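Local coordinates for probable secreted solute-binding lipoprotein (Streptomyces coelicolor, PDB 3I3V) that probably binds a solute outside the cell for uptake by a membrane transporter, as in other extracellular solute-binding proteins, at residues I209-F212 / A213-D217. Residues are numbered along the deposited sequence; the frame is centred on the assembly and turned at random.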
ATOM      1  N   ILE C 209      23.399 -23.319 -64.313  1.00 37.12           N
ATOM      2  CA  ILE C 209      23.029 -23.988 -65.554  1.00 36.16           C
ATOM      3  C   ILE C 209      24.018 -25.116 -65.835  1.00 37.14           C
ATOM      4  O   ILE C 209      23.648 -26.125 -66.432  1.00 36.81           O
ATOM      5  CB  ILE C 209      23.001 -23.003 -66.747  1.00 33.98           C
ATOM      6  CG1 ILE C 209      21.855 -22.000 -66.570  1.00 34.44           C
ATOM      7  CG2 ILE C 209      22.840 -23.770 -68.038  1.00 32.22           C
ATOM      8  CD1 ILE C 209      21.660 -21.053 -67.745  1.00 34.33           C
ATOM      9  N   GLU C 210      25.269 -24.945 -65.401  1.00 38.14           N
ATOM     10  CA  GLU C 210      26.282 -25.985 -65.592  1.00 39.53           C
ATOM     11  C   GLU C 210      25.896 -27.128 -64.668  1.00 38.40           C
ATOM     12  O   GLU C 210      25.786 -28.281 -65.084  1.00 36.41           O
ATOM     13  CB  GLU C 210      27.682 -25.508 -65.184  1.00 42.45           C
ATOM     14  CG  GLU C 210      28.326 -24.437 -66.051  1.00 48.12           C
ATOM     15  CD  GLU C 210      29.739 -24.082 -65.569  1.00 52.03           C
ATOM     16  OE1 GLU C 210      30.329 -23.120 -66.110  1.00 53.67           O
ATOM     17  OE2 GLU C 210      30.259 -24.769 -64.652  1.00 52.53           O
ATOM     18  N   TYR C 211      25.694 -26.788 -63.400  1.00 37.21           N
ATOM     19  CA  TYR C 211      25.326 -27.777 -62.408  1.00 36.95           C
ATOM     20  C   TYR C 211      24.137 -28.575 -62.926  1.00 36.55           C
ATOM     21  O   TYR C 211      24.176 -29.802 -62.969  1.00 37.11           O
ATOM     22  CB  TYR C 211      24.997 -27.091 -61.078  1.00 35.09           C
ATOM     23  CG  TYR C 211      24.616 -28.057 -59.979  1.00 36.99           C
ATOM     24  CD1 TYR C 211      25.273 -29.289 -59.848  1.00 36.41           C
ATOM     25  CD2 TYR C 211      23.606 -27.741 -59.060  1.00 35.41           C
ATOM     26  CE1 TYR C 211      24.931 -30.182 -58.830  1.00 36.46           C
ATOM     27  CE2 TYR C 211      23.260 -28.624 -58.040  1.00 34.97           C
ATOM     28  CZ  TYR C 211      23.926 -29.841 -57.932  1.00 37.29           C
ATOM     29  OH  TYR C 211      23.576 -30.719 -56.936  1.00 38.81           O
ATOM     30  N   PHE C 212      23.089 -27.875 -63.341  1.00 36.05           N
ATOM     31  CA  PHE C 212      21.905 -28.542 -63.863  1.00 35.20           C
ATOM     32  C   PHE C 212      22.238 -29.489 -65.004  1.00 35.99           C
ATOM     33  O   PHE C 212      21.791 -30.632 -65.018  1.00 36.29           O
ATOM     34  CB  PHE C 212      20.888 -27.524 -64.372  1.00 32.61           C
ATOM     35  CG  PHE C 212      19.707 -28.149 -65.048  1.00 29.83           C
ATOM     36  CD1 PHE C 212      18.652 -28.659 -64.301  1.00 28.56           C
ATOM     37  CD2 PHE C 212      19.669 -28.267 -66.435  1.00 28.43           C
ATOM     38  CE1 PHE C 212      17.574 -29.278 -64.921  1.00 27.73           C
ATOM     39  CE2 PHE C 212      18.596 -28.885 -67.068  1.00 28.70           C
ATOM     40  CZ  PHE C 212      17.543 -29.394 -66.308  1.00 27.36           C
ATOM     41  N   ALA C 213      23.008 -28.996 -65.972  1.00 37.62           N
ATOM     42  CA  ALA C 213      23.394 -29.786 -67.141  1.00 37.96           C
ATOM     43  C   ALA C 213      24.192 -31.020 -66.755  1.00 38.91           C
ATOM     44  O   ALA C 213      24.073 -32.070 -67.390  1.00 39.61           O
ATOM     45  CB  ALA C 213      24.198 -28.928 -68.111  1.00 34.92           C
ATOM     46  N   HIS C 214      25.010 -30.888 -65.717  1.00 39.85           N
ATOM     47  CA  HIS C 214      25.819 -32.000 -65.236  1.00 40.60           C
ATOM     48  C   HIS C 214      24.864 -33.070 -64.686  1.00 40.24           C
ATOM     49  O   HIS C 214      24.878 -34.212 -65.141  1.00 40.24           O
ATOM     50  CB  HIS C 214      26.786 -31.494 -64.154  1.00 43.81           C
ATOM     51  CG  HIS C 214      27.788 -32.513 -63.696  1.00 49.76           C
ATOM     52  ND1 HIS C 214      28.474 -33.334 -64.566  1.00 50.23           N
ATOM     53  CD2 HIS C 214      28.248 -32.813 -62.457  1.00 50.23           C
ATOM     54  CE1 HIS C 214      29.311 -34.095 -63.884  1.00 50.81           C
ATOM     55  NE2 HIS C 214      29.193 -33.798 -62.602  1.00 51.53           N
ATOM     56  N   LEU C 215      24.015 -32.686 -63.733  1.00 38.78           N
ATOM     57  CA  LEU C 215      23.054 -33.613 -63.135  1.00 36.97           C
ATOM     58  C   LEU C 215      22.204 -34.325 -64.181  1.00 36.75           C
ATOM     59  O   LEU C 215      22.096 -35.544 -64.176  1.00 37.30           O
ATOM     60  CB  LEU C 215      22.144 -32.870 -62.152  1.00 34.10           C
ATOM     61  CG  LEU C 215      22.819 -32.335 -60.881  1.00 35.04           C
ATOM     62  CD1 LEU C 215      21.832 -31.508 -60.065  1.00 31.96           C
ATOM     63  CD2 LEU C 215      23.347 -33.498 -60.059  1.00 31.24           C
ATOM     64  N   ARG C 216      21.600 -33.554 -65.075  1.00 36.55           N
ATOM     65  CA  ARG C 216      20.754 -34.092 -66.142  1.00 36.23           C
ATOM     66  C   ARG C 216      21.482 -35.086 -67.065  1.00 37.00           C
ATOM     67  O   ARG C 216      20.960 -36.157 -67.387  1.00 36.85           O
ATOM     68  CB  ARG C 216      20.214 -32.927 -66.979  1.00 36.80           C
ATOM     69  CG  ARG C 216      19.489 -33.322 -68.253  1.00 36.58           C
ATOM     70  CD  ARG C 216      19.548 -32.184 -69.261  1.00 36.83           C
ATOM     71  NE  ARG C 216      20.935 -31.929 -69.637  1.00 37.23           N
ATOM     72  CZ  ARG C 216      21.346 -30.928 -70.405  1.00 34.94           C
ATOM     73  NH1 ARG C 216      20.477 -30.063 -70.894  1.00 36.76           N
ATOM     74  NH2 ARG C 216      22.632 -30.798 -70.681  1.00 33.78           N
ATOM     75  N   ASP C 217      22.676 -34.714 -67.516  1.00 37.71           N
ATOM     76  CA  ASP C 217      23.442 -35.583 -68.401  1.00 36.78           C
ATOM     77  C   ASP C 217      23.852 -36.852 -67.661  1.00 36.97           C
ATOM     78  O   ASP C 217      23.981 -37.912 -68.270  1.00 37.40           O
ATOM     79  CB  ASP C 217      24.674 -34.844 -68.941  1.00 35.53           C
ATOM     80  CG  ASP C 217      24.311 -33.797 -69.992  1.00 36.59           C
ATOM     81  OD1 ASP C 217      25.215 -33.075 -70.469  1.00 36.20           O
ATOM     82  OD2 ASP C 217      23.120 -33.702 -70.351  1.00 36.24           O
TER
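H214 N gives its hydrogen to E210 O at 2.8 Å, the shortest of a run of i to i+4 bonds that carry helix 203-217 through its last turns. L215 N to Y211 O (3.0 Å) and R216 N to F212 O (2.9 Å) follow, both with N-H nearly straight on the oxygen.

On one flank, L215 lies over a face of the Y211 ring. Its CD1 stands 3.7 Å from the ring centroid, a CH-pi contact displaced toward the rim, and L215 CD1 comes to 3.4 Å from Y211 CZ. Y211 has CG anti to its own N (chi1 -179°), which swings the ring beside its carbonyl and along the helix to meet the leucine; I181 of helix 172-182, T184 and F185 also pack against this ring, and its OH makes a weak hydrogen bond to P269 O. An alanine here would probably leave L215 CD1 without the surface it rests on and open a gap beside helix 172-182.

Another flank carries F212, whose CE2 meets R216 CD at 4.1 Å. Beyond that methylene the guanidinium forms a salt bridge to the neighbouring D217, R216 NE to D217 OD2 at 2.9 Å through a weak hydrogen bond. S376 O and T381 O accept N-H groups of R216, and G380 N is a second grip on D217 OD2. The carboxylate probably offsets the charge of the buried arginine, and these polar bonds join the helix end to the 376-381 region.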